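Local coordinates for cytochrome c-554 (Nitrosomonas europaea, PDB 1FT5), which carries electrons in ammonia oxidation as a periplasmic multiheme cytochrome, accepting them directly from hydroxylamine oxidoreductase, at residues E131-G143 with P152-F166. Residues are numbered along the deposited sequence; the frame is centred on the assembly and turned at random.
Sequences EERCSACHLNYEG and PYTPFTPEVDAKYTF. With HEM (protoporphyrin IX containing Fe), chain F.
His138 and Phe166 form an offset stack, centroids 4.5 Å apart and planes inclined by 22°, which illustrates how a heme-binding helix has its axial ligand fixed by the chain that returns past it. Phe166 swings its ring out opposite its own amide nitrogen (chi1 -178°) to meet the C-terminal end of the helix, crossing the His138 side chain at about a right angle: His138 CB sits over the face, 3.7 Å from the centroid, while Cys134 CB meets Phe166 CZ at 3.6 Å and Leu139 CD2 touches Phe166 CB. On the opposite face of the imidazole, methyl CMD of a second heme lies over the centre, leaving the ring sandwiched. Its rotation is further set by ND1, which donates in the ring plane to a water at 2.7 Å; that water also neighbours propionate O2D of the second heme.

One direct backbone bond joins the segments, from Thr154 N to Asn140 O (2.9 Å, 163° at the hydrogen). Asn140 ND2, bonded to Lys150 O, also lies 2.9 Å from Pro152 O.

Beside this bond the side chains pack on one another. Tyr153 spreads a ring face over the peptide between Tyr141 and Glu142, with CD2 3.4 Å from Tyr141 CA; replacing it with alanine would probably uncover that peptide and open a gap beside Tyr141. Thr157 CB lies over one face of the Tyr141 ring, its methyl CG2 3.8 Å from Tyr141 CB; Thr154 CG2 is at the ring edge, and the hydroxyl end rests on Pro158.

Cys134 to His138 is the CXXCH motif of c-type cytochromes: both cysteines bind one heme covalently, His138 and His27 ligate its iron, and residues 152-156 pack against the next heme.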
loop_
_atom_site.group_PDB
_atom_site.type_symbol
_atom_site.label_atom_id
_atom_site.label_comp_id
_atom_site.label_asym_id
_atom_site.label_seq_id
_atom_site.Cartn_x
_atom_site.Cartn_y
_atom_site.Cartn_z
ATOM N N GLU A 131 -1.992 -8.052 6.193
ATOM C CA GLU A 131 -2.106 -9.282 5.426
ATOM C C GLU A 131 -3.290 -9.367 4.508
ATOM O O GLU A 131 -3.089 -9.716 3.336
ATOM C CB GLU A 131 -2.061 -10.517 6.316
ATOM C CG GLU A 131 -1.850 -11.749 5.467
ATOM C CD GLU A 131 -1.493 -12.991 6.255
ATOM O OE1 GLU A 131 -1.363 -12.945 7.509
ATOM O OE2 GLU A 131 -1.347 -14.044 5.583
ATOM N N GLU A 132 -4.486 -9.040 5.006
ATOM C CA GLU A 132 -5.673 -9.095 4.140
ATOM C C GLU A 132 -5.516 -8.151 2.962
ATOM O O GLU A 132 -5.842 -8.515 1.825
ATOM C CB GLU A 132 -6.939 -8.726 4.942
ATOM C CG GLU A 132 -8.241 -9.294 4.389
ATOM C CD GLU A 132 -8.285 -10.853 4.291
ATOM O OE1 GLU A 132 -7.570 -11.581 5.049
ATOM O OE2 GLU A 132 -9.056 -11.340 3.438
ATOM N N ARG A 133 -5.039 -6.920 3.201
ATOM C CA ARG A 133 -4.855 -6.004 2.091
ATOM C C ARG A 133 -3.871 -6.502 1.044
ATOM O O ARG A 133 -4.142 -6.408 -0.164
ATOM C CB ARG A 133 -4.429 -4.575 2.564
ATOM C CG ARG A 133 -5.598 -3.829 3.155
ATOM C CD ARG A 133 -5.180 -2.377 3.624
ATOM N NE ARG A 133 -6.226 -1.907 4.500
ATOM C CZ ARG A 133 -7.348 -1.382 4.043
ATOM N NH1 ARG A 133 -7.473 -1.286 2.711
ATOM N NH2 ARG A 133 -8.336 -1.049 4.885
ATOM N N CYS A 134 -2.732 -7.050 1.472
ATOM C CA CYS A 134 -1.770 -7.510 0.481
ATOM C C CYS A 134 -2.374 -8.660 -0.315
ATOM O O CYS A 134 -2.210 -8.721 -1.540
ATOM C CB CYS A 134 -0.464 -8.086 1.035
ATOM S SG CYS A 134 0.351 -7.184 2.421
ATOM N N SER A 135 -3.117 -9.491 0.421
ATOM C CA SER A 135 -3.718 -10.701 -0.176
ATOM C C SER A 135 -4.765 -10.382 -1.193
ATOM O O SER A 135 -4.886 -11.127 -2.199
ATOM C CB SER A 135 -4.350 -11.546 0.913
ATOM O OG SER A 135 -3.334 -11.984 1.831
ATOM N N ALA A 136 -5.552 -9.341 -0.968
ATOM C CA ALA A 136 -6.598 -8.968 -1.924
ATOM C C ALA A 136 -6.067 -8.637 -3.327
ATOM O O ALA A 136 -6.806 -8.697 -4.319
ATOM C CB ALA A 136 -7.393 -7.799 -1.361
ATOM N N CYS A 137 -4.773 -8.268 -3.409
ATOM C CA CYS A 137 -4.166 -8.028 -4.706
ATOM C C CYS A 137 -3.298 -9.267 -5.111
ATOM O O CYS A 137 -3.419 -9.777 -6.233
ATOM C CB CYS A 137 -3.261 -6.835 -4.705
ATOM S SG CYS A 137 -4.238 -5.347 -4.377
ATOM N N HIS A 138 -2.466 -9.748 -4.190
ATOM C CA HIS A 138 -1.496 -10.774 -4.536
ATOM C C HIS A 138 -1.998 -12.211 -4.569
ATOM O O HIS A 138 -1.391 -13.037 -5.253
ATOM C CB HIS A 138 -0.329 -10.681 -3.547
ATOM C CG HIS A 138 0.592 -9.554 -3.822
ATOM N ND1 HIS A 138 1.704 -9.714 -4.612
ATOM C CD2 HIS A 138 0.549 -8.228 -3.470
ATOM C CE1 HIS A 138 2.299 -8.520 -4.739
ATOM N NE2 HIS A 138 1.639 -7.600 -4.062
ATOM N N LEU A 139 -3.077 -12.479 -3.869
ATOM C CA LEU A 139 -3.581 -13.872 -3.790
ATOM C C LEU A 139 -4.982 -13.935 -4.342
ATOM O O LEU A 139 -5.748 -14.872 -4.027
ATOM C CB LEU A 139 -3.561 -14.334 -2.315
ATOM C CG LEU A 139 -2.166 -14.563 -1.775
ATOM C CD1 LEU A 139 -2.274 -14.972 -0.231
ATOM C CD2 LEU A 139 -1.466 -15.659 -2.528
ATOM N N ASN A 140 -5.322 -12.986 -5.226
ATOM C CA ASN A 140 -6.675 -12.941 -5.767
ATOM C C ASN A 140 -6.692 -13.625 -7.107
ATOM O O ASN A 140 -6.575 -12.982 -8.159
ATOM C CB ASN A 140 -7.162 -11.495 -5.925
ATOM C CG ASN A 140 -8.632 -11.445 -6.193
ATOM O OD1 ASN A 140 -9.405 -11.951 -5.382
ATOM N ND2 ASN A 140 -9.056 -10.829 -7.297
ATOM N N TYR A 141 -6.765 -14.965 -7.044
ATOM C CA TYR A 141 -6.836 -15.777 -8.269
ATOM C C TYR A 141 -7.665 -16.988 -7.989
ATOM O O TYR A 141 -7.905 -17.338 -6.845
ATOM C CB TYR A 141 -5.458 -16.179 -8.837
ATOM C CG TYR A 141 -4.502 -16.811 -7.881
ATOM C CD1 TYR A 141 -4.512 -18.176 -7.653
ATOM C CD2 TYR A 141 -3.565 -16.020 -7.232
ATOM C CE1 TYR A 141 -3.566 -18.734 -6.765
ATOM C CE2 TYR A 141 -2.671 -16.541 -6.385
ATOM C CZ TYR A 141 -2.657 -17.861 -6.144
ATOM O OH TYR A 141 -1.663 -18.296 -5.280
ATOM N N GLU A 142 -8.065 -17.658 -9.076
ATOM C CA GLU A 142 -8.934 -18.830 -8.929
ATOM C C GLU A 142 -8.268 -19.939 -8.162
ATOM O O GLU A 142 -7.173 -20.303 -8.492
ATOM C CB GLU A 142 -9.313 -19.327 -10.329
ATOM C CG GLU A 142 -10.354 -20.431 -10.256
ATOM C CD GLU A 142 -11.032 -20.687 -11.585
ATOM O OE1 GLU A 142 -10.668 -19.993 -12.566
ATOM O OE2 GLU A 142 -11.928 -21.583 -11.630
ATOM N N GLY A 143 -8.977 -20.454 -7.159
ATOM C CA GLY A 143 -8.453 -21.548 -6.365
ATOM C C GLY A 143 -7.341 -21.154 -5.435
ATOM O O GLY A 143 -6.620 -21.976 -4.887
ATOM N N PRO A 152 -12.221 -9.421 -10.792
ATOM C CA PRO A 152 -11.150 -9.838 -11.717
ATOM C C PRO A 152 -9.919 -10.340 -10.977
ATOM O O PRO A 152 -9.532 -9.825 -9.937
ATOM C CB PRO A 152 -10.842 -8.593 -12.555
ATOM C CG PRO A 152 -11.337 -7.451 -11.733
ATOM C CD PRO A 152 -12.393 -7.943 -10.739
ATOM N N TYR A 153 -9.319 -11.405 -11.508
ATOM C CA TYR A 153 -8.138 -12.030 -10.912
ATOM C C TYR A 153 -6.837 -11.487 -11.446
ATOM O O TYR A 153 -6.789 -10.942 -12.571
ATOM C CB TYR A 153 -8.150 -13.552 -11.245
ATOM C CG TYR A 153 -9.335 -14.251 -10.682
ATOM C CD1 TYR A 153 -10.164 -15.022 -11.523
ATOM C CD2 TYR A 153 -9.641 -14.180 -9.341
ATOM C CE1 TYR A 153 -11.266 -15.704 -11.002
ATOM C CE2 TYR A 153 -10.762 -14.868 -8.796
ATOM C CZ TYR A 153 -11.550 -15.629 -9.647
ATOM O OH TYR A 153 -12.603 -16.376 -9.113
ATOM N N THR A 154 -5.773 -11.643 -10.649
ATOM C CA THR A 154 -4.485 -11.238 -11.149
ATOM C C THR A 154 -4.050 -12.253 -12.226
ATOM O O THR A 154 -4.240 -13.489 -12.058
ATOM C CB THR A 154 -3.385 -11.232 -10.040
ATOM O OG1 THR A 154 -2.142 -10.970 -10.686
ATOM C CG2 THR A 154 -3.334 -12.591 -9.214
ATOM N N PRO A 155 -3.560 -11.744 -13.361
ATOM C CA PRO A 155 -3.094 -12.684 -14.401
ATOM C C PRO A 155 -1.770 -13.332 -14.002
ATOM O O PRO A 155 -1.321 -14.264 -14.686
ATOM C CB PRO A 155 -2.855 -11.787 -15.629
ATOM C CG PRO A 155 -3.592 -10.472 -15.382
ATOM C CD PRO A 155 -3.549 -10.329 -13.838
ATOM N N PHE A 156 -1.099 -12.779 -12.978
ATOM C CA PHE A 156 0.265 -13.234 -12.603
ATOM C C PHE A 156 0.227 -14.140 -11.419
ATOM O O PHE A 156 0.391 -13.744 -10.264
ATOM C CB PHE A 156 1.185 -11.959 -12.386
ATOM C CG PHE A 156 1.292 -11.164 -13.655
ATOM C CD1 PHE A 156 0.378 -10.124 -13.920
ATOM C CD2 PHE A 156 2.192 -11.542 -14.632
ATOM C CE1 PHE A 156 0.358 -9.485 -15.122
ATOM C CE2 PHE A 156 2.175 -10.849 -15.907
ATOM C CZ PHE A 156 1.229 -9.810 -16.106
ATOM N N THR A 157 0.076 -15.431 -11.747
ATOM C CA THR A 157 -0.113 -16.437 -10.711
ATOM C C THR A 157 0.997 -17.471 -10.710
ATOM O O THR A 157 1.808 -17.498 -11.631
ATOM C CB THR A 157 -1.371 -17.225 -11.004
ATOM O OG1 THR A 157 -1.113 -17.907 -12.233
ATOM C CG2 THR A 157 -2.582 -16.350 -11.247
ATOM N N PRO A 158 1.059 -18.285 -9.657
ATOM C CA PRO A 158 2.116 -19.334 -9.604
ATOM C C PRO A 158 2.087 -20.233 -10.817
ATOM O O PRO A 158 3.136 -20.752 -11.223
ATOM C CB PRO A 158 1.835 -20.069 -8.286
ATOM C CG PRO A 158 1.239 -18.983 -7.432
ATOM C CD PRO A 158 0.318 -18.213 -8.399
ATOM N N GLU A 159 0.905 -20.451 -11.413
ATOM C CA GLU A 159 0.866 -21.243 -12.679
ATOM C C GLU A 159 1.689 -20.605 -13.778
ATOM O O GLU A 159 2.371 -21.283 -14.567
ATOM C CB GLU A 159 -0.542 -21.340 -13.260
ATOM C CG GLU A 159 -1.373 -22.299 -12.541
ATOM C CD GLU A 159 -2.761 -22.423 -13.122
ATOM O OE1 GLU A 159 -3.191 -21.585 -13.986
ATOM O OE2 GLU A 159 -3.460 -23.371 -12.703
ATOM N N VAL A 160 1.579 -19.282 -13.926
ATOM C CA VAL A 160 2.319 -18.572 -14.946
ATOM C C VAL A 160 3.822 -18.668 -14.665
ATOM O O VAL A 160 4.625 -18.988 -15.575
ATOM C CB VAL A 160 1.885 -17.078 -14.995
ATOM C CG1 VAL A 160 2.760 -16.338 -16.012
ATOM C CG2 VAL A 160 0.362 -17.014 -15.373
ATOM N N ASP A 161 4.202 -18.404 -13.405
ATOM C CA ASP A 161 5.586 -18.454 -13.003
ATOM C C ASP A 161 5.662 -18.524 -11.476
ATOM O O ASP A 161 4.977 -17.790 -10.771
ATOM C CB ASP A 161 6.315 -17.196 -13.486
ATOM C CG ASP A 161 7.820 -17.310 -13.401
ATOM O OD1 ASP A 161 8.347 -17.559 -12.322
ATOM O OD2 ASP A 161 8.501 -17.166 -14.457
ATOM N N ALA A 162 6.539 -19.372 -10.971
ATOM C CA ALA A 162 6.681 -19.551 -9.524
ATOM C C ALA A 162 7.122 -18.280 -8.804
ATOM O O ALA A 162 6.951 -18.175 -7.597
ATOM C CB ALA A 162 7.689 -20.708 -9.246
ATOM N N LYS A 163 7.669 -17.342 -9.551
ATOM C CA LYS A 163 8.076 -16.084 -8.953
ATOM C C LYS A 163 6.896 -15.271 -8.470
ATOM O O LYS A 163 7.085 -14.384 -7.646
ATOM C CB LYS A 163 8.943 -15.250 -9.891
ATOM C CG LYS A 163 8.182 -14.448 -10.886
ATOM C CD LYS A 163 9.061 -14.255 -12.077
ATOM C CE LYS A 163 8.841 -12.947 -12.705
ATOM N NZ LYS A 163 9.875 -12.759 -13.783
ATOM N N TYR A 164 5.681 -15.632 -8.874
ATOM C CA TYR A 164 4.475 -14.904 -8.401
ATOM C C TYR A 164 3.869 -15.549 -7.122
ATOM O O TYR A 164 2.766 -15.158 -6.683
ATOM C CB TYR A 164 3.428 -14.830 -9.523
ATOM C CG TYR A 164 3.910 -14.111 -10.737
ATOM C CD1 TYR A 164 3.884 -14.733 -11.979
ATOM C CD2 TYR A 164 4.433 -12.824 -10.674
ATOM C CE1 TYR A 164 4.368 -14.094 -13.095
ATOM C CE2 TYR A 164 4.918 -12.176 -11.772
ATOM C CZ TYR A 164 4.897 -12.791 -13.002
ATOM O OH TYR A 164 5.432 -12.153 -14.082
ATOM N N THR A 165 4.541 -16.567 -6.549
ATOM C CA THR A 165 4.083 -17.155 -5.315
ATOM C C THR A 165 4.279 -16.060 -4.226
ATOM O O THR A 165 5.357 -15.412 -4.146
ATOM C CB THR A 165 4.942 -18.367 -4.956
ATOM O OG1 THR A 165 4.925 -19.267 -6.079
ATOM C CG2 THR A 165 4.406 -19.046 -3.701
ATOM N N PHE A 166 3.266 -15.935 -3.386
ATOM C CA PHE A 166 3.235 -14.882 -2.390
ATOM C C PHE A 166 3.111 -15.403 -1.002
ATOM O O PHE A 166 2.139 -16.076 -0.679
ATOM C CB PHE A 166 2.055 -13.926 -2.653
ATOM C CG PHE A 166 1.994 -12.765 -1.667
ATOM C CD1 PHE A 166 2.782 -11.638 -1.891
ATOM C CD2 PHE A 166 1.153 -12.823 -0.564
ATOM C CE1 PHE A 166 2.726 -10.546 -1.009
ATOM C CE2 PHE A 166 1.100 -11.702 0.340
ATOM C CZ PHE A 166 1.895 -10.585 0.075
HETATM C CHA HEM F . 1.896 -7.418 -11.655
HETATM C CHB HEM F . -0.433 -6.244 -15.735
HETATM C CHC HEM F . -4.710 -7.134 -13.510
HETATM C CHD HEM F . -2.296 -7.902 -9.318
HETATM C C1A HEM F . 1.644 -6.981 -12.983
HETATM C C2A HEM F . 2.643 -6.801 -13.973
HETATM C C3A HEM F . 1.983 -6.440 -15.140
HETATM C C4A HEM F . 0.580 -6.438 -14.784
HETATM C CMA HEM F . 2.558 -6.165 -16.543
HETATM C CAA HEM F . 4.113 -7.005 -13.759
HETATM C CBA HEM F . 4.521 -8.472 -13.883
HETATM C CGA HEM F . 6.035 -8.651 -13.856
HETATM O O1A HEM F . 6.781 -7.646 -13.852
HETATM O O2A HEM F . 6.475 -9.814 -13.791
HETATM C C1B HEM F . -1.812 -6.389 -15.470
HETATM C C2B HEM F . -2.855 -6.338 -16.475
HETATM C C3B HEM F . -4.013 -6.646 -15.868
HETATM C C4B HEM F . -3.736 -6.846 -14.469
HETATM C CMB HEM F . -2.680 -5.940 -17.920
HETATM C CAB HEM F . -5.423 -6.747 -16.472
HETATM C CBB HEM F . -5.488 -7.742 -17.655
HETATM C C1C HEM F . -4.416 -7.354 -12.133
HETATM C C2C HEM F . -5.423 -7.608 -11.126
HETATM C C3C HEM F . -4.746 -7.786 -9.928
HETATM C C4C HEM F . -3.339 -7.665 -10.258
HETATM C CMC HEM F . -6.931 -7.623 -11.329
HETATM C CAC HEM F . -5.275 -7.992 -8.538
HETATM C CBC HEM F . -6.485 -8.902 -8.317
HETATM C C1D HEM F . -0.937 -7.858 -9.608
HETATM C C2D HEM F . 0.075 -8.227 -8.681
HETATM C C3D HEM F . 1.273 -8.120 -9.352
HETATM C C4D HEM F . 0.959 -7.660 -10.677
HETATM C CMD HEM F . -0.180 -8.673 -7.237
HETATM C CAD HEM F . 2.639 -8.445 -8.778
HETATM C CBD HEM F . 3.144 -9.870 -9.077
HETATM C CGD HEM F . 4.496 -10.126 -8.442
HETATM O O1D HEM F . 5.485 -9.602 -8.955
HETATM O O2D HEM F . 4.553 -10.843 -7.481
HETATM N NA HEM F . 0.350 -6.705 -13.454
HETATM N NB HEM F . -2.346 -6.707 -14.225
HETATM N NC HEM F . -3.141 -7.320 -11.578
HETATM N ND HEM F . -0.426 -7.493 -10.808
HETATM FE FE HEM F . -1.408 -6.767 -12.429
HETATM O O HOH W 1 2.778 -11.873 -5.911
HETATM O O HOH W 2 0.442 -12.574 -7.311
HETATM O O HOH W 3 0.980 -17.529 -3.999
#